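Local coordinates for protein thiol peroxidase (Mycobacterium tuberculosis, PDB 1XVQ) that reduces hydrogen peroxide and organic hydroperoxides at the expense of thioredoxin, and probably protects the cell against oxidative stress, at residues L128-I132 against T144-P148; G44-L49 against V134-D138; I4-G8 against D121-A125. All coordinates share one frame; numbering follows the deposited sequence.

Contact 1 of 3, residues L128-I132 against T144-P148; sequences LARAI and TELVP
Ile132 and Glu145 pair as antiparallel partners in the hairpin of strands 131-135 and 141-146. Ile132 N donates to Glu145 O at 2.9 Å and Glu145 N donates to Ile132 O at 3.0 Å. Ala131 and Leu146 form the adjoining non-hydrogen-bonded pair. Past the strand ends, Val147 N still reaches Arg130 O at 3.2 Å. One water also donates to Arg130 O (2.8 Å) and to Val147 O (2.7 Å), so the Arg130 carbonyl accepts twice.

The apolar part is small. Leu146 turns its CD1 methyl onto Ala129 CB at 3.7 Å and, less closely, onto Ala131 CB. Val147 CG2 lies across the root of the Arg130 chain, 4.0 Å from its CG.

Beyond that methylene the arginine bends at chi2 (73°) and leads away: NH1 bonds Ile51 O, NH2 bonds Tyr156 OH, and Phe52 gives a cation-pi contact. The hairpin thus holds Arg130 by its carbonyl and its CG methylene, while its guanidinium is fixed by other parts of the fold, with the side chain about 10 Å from Cys60, the predicted peroxidatic cysteine.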
ATOM      1  N   LEU A 128       4.378  -6.578   4.303  1.00  7.28           N
ATOM      2  CA  LEU A 128       4.703  -5.422   3.480  1.00  9.14           C
ATOM      3  C   LEU A 128       5.017  -4.230   4.364  1.00  8.02           C
ATOM      4  O   LEU A 128       4.330  -4.003   5.349  1.00 12.65           O
ATOM      5  CB  LEU A 128       3.502  -5.040   2.618  1.00  8.32           C
ATOM      6  CG  LEU A 128       2.937  -6.226   1.848  1.00  6.78           C
ATOM      7  CD1 LEU A 128       1.884  -5.646   0.867  1.00  8.63           C
ATOM      8  CD2 LEU A 128       4.060  -6.976   1.045  1.00  9.56           C
ATOM      9  N   ALA A 129       6.042  -3.467   4.000  1.00  9.24           N
ATOM     10  CA  ALA A 129       6.394  -2.282   4.801  1.00 10.59           C
ATOM     11  C   ALA A 129       5.385  -1.149   4.612  1.00 13.43           C
ATOM     12  O   ALA A 129       4.715  -1.058   3.560  1.00 11.94           O
ATOM     13  CB  ALA A 129       7.773  -1.782   4.414  1.00 10.29           C
ATOM     14  N   ARG A 130       5.276  -0.281   5.622  1.00  9.60           N
ATOM     15  CA  ARG A 130       4.369   0.874   5.507  1.00  9.32           C
ATOM     16  C   ARG A 130       4.863   1.727   4.314  1.00  9.96           C
ATOM     17  O   ARG A 130       6.018   2.163   4.261  1.00 10.77           O
ATOM     18  CB  ARG A 130       4.404   1.725   6.765  1.00  8.78           C
ATOM     19  CG  ARG A 130       3.336   2.840   6.731  1.00 14.34           C
ATOM     20  CD  ARG A 130       1.920   2.290   6.930  1.00 15.13           C
ATOM     21  NE  ARG A 130       0.905   3.354   6.858  1.00 14.88           N
ATOM     22  CZ  ARG A 130       0.237   3.695   5.756  1.00 17.87           C
ATOM     23  NH1 ARG A 130       0.447   3.063   4.589  1.00 12.83           N
ATOM     24  NH2 ARG A 130      -0.645   4.690   5.805  1.00 18.59           N
ATOM     25  N   ALA A 131       3.981   1.970   3.355  1.00  9.97           N
ATOM     26  CA  ALA A 131       4.387   2.698   2.164  1.00 10.36           C
ATOM     27  C   ALA A 131       3.167   3.220   1.442  1.00  7.79           C
ATOM     28  O   ALA A 131       2.050   2.760   1.667  1.00  8.92           O
ATOM     29  CB  ALA A 131       5.140   1.750   1.240  1.00  7.70           C
ATOM     30  N   ILE A 132       3.410   4.185   0.572  1.00 10.09           N
ATOM     31  CA  ILE A 132       2.352   4.767  -0.229  1.00 10.22           C
ATOM     32  C   ILE A 132       2.813   4.843  -1.668  1.00  9.71           C
ATOM     33  O   ILE A 132       3.921   5.291  -1.960  1.00 10.35           O
ATOM     34  CB  ILE A 132       1.964   6.196   0.273  1.00 12.00           C
ATOM     35  CG1 ILE A 132       1.115   6.071   1.563  1.00 14.00           C
ATOM     36  CG2 ILE A 132       1.168   6.933  -0.793  1.00 13.17           C
ATOM     37  CD1 ILE A 132       0.769   7.414   2.249  1.00 26.00           C
ATOM     38  N   THR A 144       5.857   8.060  -4.694  1.00 11.24           N
ATOM     39  CA  THR A 144       6.110   6.938  -3.820  1.00 10.03           C
ATOM     40  C   THR A 144       6.762   7.399  -2.522  1.00 10.22           C
ATOM     41  O   THR A 144       7.410   8.441  -2.464  1.00 10.85           O
ATOM     42  CB  THR A 144       7.080   5.877  -4.425  1.00 10.42           C
ATOM     43  OG1 THR A 144       8.397   6.445  -4.579  1.00 14.35           O
ATOM     44  CG2 THR A 144       6.585   5.386  -5.744  1.00  9.94           C
ATOM     45  N   GLU A 145       6.500   6.643  -1.469  1.00 11.13           N
ATOM     46  CA  GLU A 145       7.164   6.873  -0.194  1.00 10.86           C
ATOM     47  C   GLU A 145       7.243   5.558   0.533  1.00 12.28           C
ATOM     48  O   GLU A 145       6.219   4.953   0.842  1.00 11.37           O
ATOM     49  CB  GLU A 145       6.438   7.860   0.737  1.00 13.84           C
ATOM     50  CG  GLU A 145       7.297   8.054   2.018  1.00 16.94           C
ATOM     51  CD  GLU A 145       6.599   8.730   3.173  1.00 21.37           C
ATOM     52  OE1 GLU A 145       5.363   8.904   3.137  1.00 19.22           O
ATOM     53  OE2 GLU A 145       7.310   9.076   4.152  1.00 24.66           O
ATOM     54  N   LEU A 146       8.462   5.101   0.795  1.00 12.91           N
ATOM     55  CA  LEU A 146       8.637   3.888   1.591  1.00 13.85           C
ATOM     56  C   LEU A 146       9.064   4.505   2.909  1.00 16.62           C
ATOM     57  O   LEU A 146      10.161   5.075   2.981  1.00 17.59           O
ATOM     58  CB  LEU A 146       9.782   3.030   1.042  1.00 17.16           C
ATOM     59  CG  LEU A 146      10.285   1.973   2.050  1.00 21.39           C
ATOM     60  CD1 LEU A 146       9.191   0.945   2.314  1.00 15.83           C
ATOM     61  CD2 LEU A 146      11.543   1.290   1.507  1.00 23.05           C
ATOM     62  N   VAL A 147       8.214   4.433   3.927  1.00 14.89           N
ATOM     63  CA  VAL A 147       8.561   5.057   5.193  1.00 19.79           C
ATOM     64  C   VAL A 147       9.860   4.407   5.674  1.00 21.42           C
ATOM     65  O   VAL A 147       9.923   3.205   5.887  1.00 19.33           O
ATOM     66  CB  VAL A 147       7.436   4.899   6.210  1.00 17.69           C
ATOM     67  CG1 VAL A 147       7.800   5.639   7.501  1.00 19.58           C
ATOM     68  CG2 VAL A 147       6.133   5.458   5.641  1.00 16.61           C
ATOM     69  N   PRO A 148      10.928   5.212   5.823  1.00 23.20           N
ATOM     70  CA  PRO A 148      12.245   4.747   6.253  1.00 24.66           C
ATOM     71  C   PRO A 148      12.406   4.182   7.650  1.00 23.49           C
ATOM     72  O   PRO A 148      13.328   3.415   7.880  1.00 22.58           O
ATOM     73  CB  PRO A 148      13.118   5.983   6.050  1.00 23.48           C
ATOM     74  CG  PRO A 148      12.203   7.049   6.475  1.00 26.09           C
ATOM     75  CD  PRO A 148      10.936   6.682   5.708  1.00 27.41           C
TER
HETATM   76  O   HOH W   1       7.988   1.374   6.067  1.00 13.11           O

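Contact 2 of 3, residues G44-L49 against V134-D138; sequences GKSVLL and VIGAD
Val47 and Ile135 sit directly opposite each other, bonded both ways through their backbones: Val47 N donates to Ile135 O at 2.9 Å, and Ile135 N donates to Val47 O at 2.8 Å in an almost straight bond (178°). Their side chains leave on the same face of the sheet and meet at the branch points, Val47 CB being 4.2 Å from Ile135 CB. Ile135 sets CG1 beside its backbone N (chi1 -57°) and then runs extended (chi2 170°), which sends CD1 straight out from the sheet, where the Leu49 side chain leans over to bring its own CD1 to 4.0 Å from Ile135 CD1. Leu48 and Val134 occupy the other face, where Leu48 CD1 touches Val134 CG2 at 4.1 Å.

This buried end belongs to the central sheet of the thioredoxin fold. Strand 47-51 lies inside it, between strand 77-78, which runs parallel to it, and the antiparallel strand 131-135. Leu48 faces helix 62-73, packing on Phe67 and Ala71, while Ile135 reaches the loop at Ala24.

Toward Ser46 and Ala137 the two chains cease to bond directly. Ser46 makes a CA-H...O contact instead, its CA near Ile135 O, and Ala137 lays its CB methyl against Gly44 O at 3.6 Å. Water takes over as the go-between at the exposed end: one molecule accepts from Gly44 N at 2.8 Å and donates to Ala137 O at 2.8 Å. A second lies between the carbonyls of Lys45 and Gly136; this water has other acceptors too, so not all of its bonds can be made at once. Lys45 directs its side chain away from the opposing segment, and the chain beyond Ala137 turns back toward strand 141-146, with Asp138 OD1 hydrogen-bonded to Asn140 N.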
ATOM      1  N   GLY A  44      -7.427   4.054 -16.471  1.00 21.59           N
ATOM      2  CA  GLY A  44      -8.064   5.368 -16.532  1.00 20.94           C
ATOM      3  C   GLY A  44      -8.438   6.020 -15.210  1.00 20.10           C
ATOM      4  O   GLY A  44      -8.996   7.128 -15.169  1.00 16.83           O
ATOM      5  N   LYS A  45      -8.106   5.362 -14.109  1.00 18.92           N
ATOM      6  CA  LYS A  45      -8.446   5.881 -12.793  1.00 17.61           C
ATOM      7  C   LYS A  45      -7.199   6.064 -11.938  1.00 16.29           C
ATOM      8  O   LYS A  45      -6.265   5.295 -12.068  1.00 16.60           O
ATOM      9  CB  LYS A  45      -9.350   4.891 -12.066  1.00 22.67           C
ATOM     10  CG  LYS A  45     -10.655   4.571 -12.755  1.00 20.65           C
ATOM     11  CD  LYS A  45     -11.447   3.605 -11.879  1.00 29.35           C
ATOM     12  CE  LYS A  45     -12.868   3.425 -12.375  1.00 29.45           C
ATOM     13  NZ  LYS A  45     -13.633   2.646 -11.367  1.00 30.28           N
ATOM     14  N   SER A  46      -7.177   7.098 -11.103  1.00 15.16           N
ATOM     15  CA  SER A  46      -6.034   7.273 -10.209  1.00 17.07           C
ATOM     16  C   SER A  46      -6.215   6.261  -9.089  1.00 14.51           C
ATOM     17  O   SER A  46      -7.342   5.939  -8.680  1.00 14.18           O
ATOM     18  CB  SER A  46      -5.978   8.701  -9.656  1.00 15.78           C
ATOM     19  OG  SER A  46      -7.208   9.058  -9.043  1.00 26.28           O
ATOM     20  N   VAL A  47      -5.103   5.726  -8.600  1.00 13.50           N
ATOM     21  CA  VAL A  47      -5.152   4.718  -7.562  1.00 12.01           C
ATOM     22  C   VAL A  47      -4.163   5.021  -6.459  1.00 13.54           C
ATOM     23  O   VAL A  47      -3.006   5.358  -6.720  1.00 14.56           O
ATOM     24  CB  VAL A  47      -4.796   3.314  -8.128  1.00  9.37           C
ATOM     25  CG1 VAL A  47      -4.847   2.259  -7.025  1.00 11.36           C
ATOM     26  CG2 VAL A  47      -5.783   2.937  -9.225  1.00 15.76           C
ATOM     27  N   LEU A  48      -4.641   4.909  -5.230  1.00 11.50           N
ATOM     28  CA  LEU A  48      -3.784   5.097  -4.062  1.00 12.35           C
ATOM     29  C   LEU A  48      -3.566   3.711  -3.455  1.00 10.44           C
ATOM     30  O   LEU A  48      -4.527   3.073  -3.025  1.00 11.43           O
ATOM     31  CB  LEU A  48      -4.459   5.997  -3.002  1.00 14.05           C
ATOM     32  CG  LEU A  48      -3.826   5.866  -1.591  1.00 17.96           C
ATOM     33  CD1 LEU A  48      -2.393   6.331  -1.683  1.00 19.54           C
ATOM     34  CD2 LEU A  48      -4.609   6.681  -0.531  1.00 22.58           C
ATOM     35  N   LEU A  49      -2.318   3.222  -3.470  1.00 10.31           N
ATOM     36  CA  LEU A  49      -1.997   1.952  -2.826  1.00  8.74           C
ATOM     37  C   LEU A  49      -1.474   2.357  -1.449  1.00  8.21           C
ATOM     38  O   LEU A  49      -0.380   2.931  -1.329  1.00  9.09           O
ATOM     39  CB  LEU A  49      -0.891   1.201  -3.580  1.00  9.23           C
ATOM     40  CG  LEU A  49      -1.201   0.911  -5.044  1.00 12.06           C
ATOM     41  CD1 LEU A  49       0.063   0.319  -5.710  1.00 11.57           C
ATOM     42  CD2 LEU A  49      -2.389  -0.055  -5.122  1.00 10.36           C
ATOM     43  N   VAL A 134       1.225   6.142  -5.400  1.00 10.63           N
ATOM     44  CA  VAL A 134       0.113   6.755  -6.122  1.00 10.13           C
ATOM     45  C   VAL A 134       0.313   6.502  -7.599  1.00 10.59           C
ATOM     46  O   VAL A 134       1.397   6.740  -8.153  1.00  9.80           O
ATOM     47  CB  VAL A 134       0.019   8.286  -5.881  1.00 11.55           C
ATOM     48  CG1 VAL A 134      -1.107   8.893  -6.767  1.00 14.60           C
ATOM     49  CG2 VAL A 134      -0.267   8.550  -4.402  1.00 13.73           C
ATOM     50  N   ILE A 135      -0.726   5.948  -8.221  1.00 10.07           N
ATOM     51  CA  ILE A 135      -0.709   5.672  -9.659  1.00 10.49           C
ATOM     52  C   ILE A 135      -1.646   6.683 -10.317  1.00 11.93           C
ATOM     53  O   ILE A 135      -2.808   6.796  -9.929  1.00 13.05           O
ATOM     54  CB  ILE A 135      -1.193   4.248  -9.968  1.00  9.96           C
ATOM     55  CG1 ILE A 135      -0.326   3.236  -9.215  1.00 11.76           C
ATOM     56  CG2 ILE A 135      -1.090   3.988 -11.497  1.00  9.14           C
ATOM     57  CD1 ILE A 135      -0.861   1.801  -9.267  1.00 17.95           C
ATOM     58  N   GLY A 136      -1.115   7.440 -11.270  1.00 13.05           N
ATOM     59  CA  GLY A 136      -1.920   8.443 -11.948  1.00 15.83           C
ATOM     60  C   GLY A 136      -2.954   7.809 -12.858  1.00 15.96           C
ATOM     61  O   GLY A 136      -2.841   6.630 -13.201  1.00 12.86           O
ATOM     62  N   ALA A 137      -3.968   8.580 -13.251  1.00 17.39           N
ATOM     63  CA  ALA A 137      -5.009   8.048 -14.138  1.00 16.93           C
ATOM     64  C   ALA A 137      -4.391   7.572 -15.434  1.00 19.95           C
ATOM     65  O   ALA A 137      -4.966   6.731 -16.134  1.00 22.35           O
ATOM     66  CB  ALA A 137      -6.054   9.133 -14.431  1.00 17.99           C
ATOM     67  N   ASP A 138      -3.222   8.110 -15.774  1.00 17.45           N
ATOM     68  CA  ASP A 138      -2.564   7.712 -17.008  1.00 19.48           C
ATOM     69  C   ASP A 138      -1.801   6.402 -16.896  1.00 19.77           C
ATOM     70  O   ASP A 138      -1.185   5.955 -17.862  1.00 18.48           O
ATOM     71  CB  ASP A 138      -1.619   8.808 -17.497  1.00 23.62           C
ATOM     72  CG  ASP A 138      -0.504   9.116 -16.512  1.00 22.96           C
ATOM     73  OD1 ASP A 138      -0.406   8.443 -15.455  1.00 18.53           O
ATOM     74  OD2 ASP A 138       0.268  10.053 -16.800  1.00 29.44           O
TER
HETATM   75  O   HOH W   2      -4.612   3.928 -16.359  1.00 27.85           O
HETATM   76  O   HOH W   3      -4.430   4.176 -13.652  1.00 19.63           O

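Contact 3 of 3, residues I4-G8 against D121-A125; sequences ITLRG and DGPMA
Thr5 lays its CG2 methyl over the peptide joining Gly122 to Pro123, 3.4 Å from Gly122 C and 3.3 Å from Pro123 N. The Pro123 ring fills the next place along the N-terminal segment. Its CD comes to 3.2 Å from Leu6 O and lies close to Thr5 O as well, while its CG touches Arg7 CB at 3.7 Å, so the ring spans three consecutive residues of 4-8.

Arg7 then stretches out from the ring. With CG opposite the backbone N (chi1 -176°) and the chain extended from there to NE, it brings its guanidinium under the Met124 methyl. The methionine is bent at chi2 (-87°) and chi3 (-89°), which sets CE 4.0 Å above the guanidinium plane, over its centre. Met124 also packs on Pro53 and Ile119, and Arg7 reaches Ile150.

Pro123 and Met124 are the two central residues of a type I beta turn from Gly122 to Ala125, closed by Ala125 N donating to Gly122 O at 3.1 Å. The turn presents the two side chains together to the N-terminal segment. Leu6, Arg7, Pro123 and Met124 also touch crystal neighbours, so the lattice may share in fixing this surface arrangement.

What joins these two loops is van der Waals contact of methyls and a proline ring with peptide groups, an aliphatic CB and the face of a guanidinium. The lack of any directional bond between them suggests that the N-terminal segment is held by shape and not by polar pairing.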
ATOM      1  N   ILE A   4      14.992 -13.442  21.127  1.00 28.92           N
ATOM      2  CA  ILE A   4      14.009 -12.636  20.372  1.00 27.57           C
ATOM      3  C   ILE A   4      14.624 -12.039  19.124  1.00 26.77           C
ATOM      4  O   ILE A   4      15.785 -11.652  19.150  1.00 28.69           O
ATOM      5  CB  ILE A   4      13.434 -11.487  21.203  1.00 25.61           C
ATOM      6  CG1 ILE A   4      12.551 -12.073  22.309  1.00 30.48           C
ATOM      7  CG2 ILE A   4      12.651 -10.546  20.292  1.00 26.79           C
ATOM      8  CD1 ILE A   4      11.761 -11.072  23.119  1.00 30.21           C
ATOM      9  N   THR A   5      13.865 -12.007  18.016  1.00 24.56           N
ATOM     10  CA  THR A   5      14.327 -11.373  16.771  1.00 24.34           C
ATOM     11  C   THR A   5      13.804  -9.953  16.976  1.00 26.09           C
ATOM     12  O   THR A   5      12.615  -9.679  16.771  1.00 26.94           O
ATOM     13  CB  THR A   5      13.660 -12.006  15.493  1.00 27.09           C
ATOM     14  OG1 THR A   5      14.201 -13.321  15.276  1.00 28.30           O
ATOM     15  CG2 THR A   5      13.924 -11.148  14.245  1.00 28.36           C
ATOM     16  N   LEU A   6      14.687  -9.065  17.431  1.00 22.22           N
ATOM     17  CA  LEU A   6      14.326  -7.678  17.701  1.00 22.15           C
ATOM     18  C   LEU A   6      13.991  -6.956  16.413  1.00 18.93           C
ATOM     19  O   LEU A   6      14.428  -7.364  15.337  1.00 21.50           O
ATOM     20  CB  LEU A   6      15.505  -6.967  18.376  1.00 18.66           C
ATOM     21  CG  LEU A   6      15.953  -7.565  19.710  1.00 15.85           C
ATOM     22  CD1 LEU A   6      17.286  -6.911  20.171  1.00 16.22           C
ATOM     23  CD2 LEU A   6      14.847  -7.343  20.732  1.00 20.83           C
ATOM     24  N   ARG A   7      13.258  -5.852  16.528  1.00 18.37           N
ATOM     25  CA  ARG A   7      12.901  -5.104  15.333  1.00 18.50           C
ATOM     26  C   ARG A   7      13.778  -3.874  15.172  1.00 14.43           C
ATOM     27  O   ARG A   7      13.739  -2.982  16.014  1.00 18.25           O
ATOM     28  CB  ARG A   7      11.436  -4.683  15.402  1.00 19.67           C
ATOM     29  CG  ARG A   7      10.946  -3.968  14.131  1.00 21.29           C
ATOM     30  CD  ARG A   7       9.468  -3.586  14.273  1.00 27.63           C
ATOM     31  NE  ARG A   7       9.016  -2.717  13.189  1.00 31.92           N
ATOM     32  CZ  ARG A   7       7.819  -2.129  13.133  1.00 39.06           C
ATOM     33  NH1 ARG A   7       6.927  -2.310  14.099  1.00 34.64           N
ATOM     34  NH2 ARG A   7       7.517  -1.341  12.110  1.00 39.05           N
ATOM     35  N   GLY A   8      14.566  -3.842  14.104  1.00 16.38           N
ATOM     36  CA  GLY A   8      15.426  -2.699  13.847  1.00 15.97           C
ATOM     37  C   GLY A   8      14.648  -1.429  13.489  1.00 18.66           C
ATOM     38  O   GLY A   8      13.528  -1.488  12.974  1.00 19.02           O
ATOM     39  N   ASP A 121      13.888  -8.583   6.569  1.00 15.01           N
ATOM     40  CA  ASP A 121      14.439  -9.196   7.768  1.00 20.39           C
ATOM     41  C   ASP A 121      13.688  -8.781   9.010  1.00 19.02           C
ATOM     42  O   ASP A 121      12.753  -7.997   8.948  1.00 18.64           O
ATOM     43  CB  ASP A 121      15.908  -8.800   7.874  1.00 24.24           C
ATOM     44  CG  ASP A 121      16.118  -7.322   7.649  1.00 26.76           C
ATOM     45  OD1 ASP A 121      15.320  -6.523   8.183  1.00 29.34           O
ATOM     46  OD2 ASP A 121      17.083  -6.953   6.937  1.00 35.04           O
ATOM     47  N   GLY A 122      14.097  -9.314  10.162  1.00 19.54           N
ATOM     48  CA  GLY A 122      13.443  -8.941  11.393  1.00 17.61           C
ATOM     49  C   GLY A 122      12.161  -9.710  11.660  1.00 17.74           C
ATOM     50  O   GLY A 122      11.756 -10.542  10.848  1.00 17.29           O
ATOM     51  N   PRO A 123      11.488  -9.446  12.783  1.00 17.15           N
ATOM     52  CA  PRO A 123      10.242 -10.136  13.135  1.00 15.20           C
ATOM     53  C   PRO A 123       9.108  -9.980  12.124  1.00 15.71           C
ATOM     54  O   PRO A 123       8.210 -10.819  12.066  1.00 13.55           O
ATOM     55  CB  PRO A 123       9.877  -9.538  14.498  1.00 17.08           C
ATOM     56  CG  PRO A 123      10.460  -8.145  14.421  1.00 22.89           C
ATOM     57  CD  PRO A 123      11.822  -8.427  13.799  1.00 20.17           C
ATOM     58  N   MET A 124       9.165  -8.921  11.329  1.00 14.27           N
ATOM     59  CA  MET A 124       8.106  -8.653  10.355  1.00 15.38           C
ATOM     60  C   MET A 124       8.452  -9.087   8.955  1.00 14.30           C
ATOM     61  O   MET A 124       7.788  -8.652   7.994  1.00 11.86           O
ATOM     62  CB  MET A 124       7.836  -7.160  10.343  1.00 17.80           C
ATOM     63  CG  MET A 124       7.729  -6.641  11.736  1.00 24.28           C
ATOM     64  SD  MET A 124       6.072  -6.838  12.214  1.00 37.88           S
ATOM     65  CE  MET A 124       5.551  -5.201  11.561  1.00 20.65           C
ATOM     66  N   ALA A 125       9.507  -9.885   8.819  1.00 12.14           N
ATOM     67  CA  ALA A 125       9.953 -10.357   7.494  1.00 10.54           C
ATOM     68  C   ALA A 125       8.762 -10.977   6.743  1.00  9.41           C
ATOM     69  O   ALA A 125       8.004 -11.739   7.329  1.00  9.68           O
ATOM     70  CB  ALA A 125      11.058 -11.414   7.663  1.00  9.84           C
TER

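In the fold
Contacts 1 and 2 lie on one sheet, their centres about 17 Å apart, and share strand 131-135, which pairs with 141-146 in the first and 47-51 in the second. They meet where Ile132 CG2 packs on Leu48 CD1 at 3.7 Å. Contact 3 stands apart at the surface: its centre is about 17 Å from that of contact 1, which it adjoins in sequence, and about 33 Å from that of contact 2, on the opposite side of the chain's centre. Contact 1 approaches the predicted active site, the Arg130 side chain being about 10 Å from that of Cys60; contacts 2 and 3 lie away from it. A bound yttrium ion is about 10 Å from the Leu146 side chain.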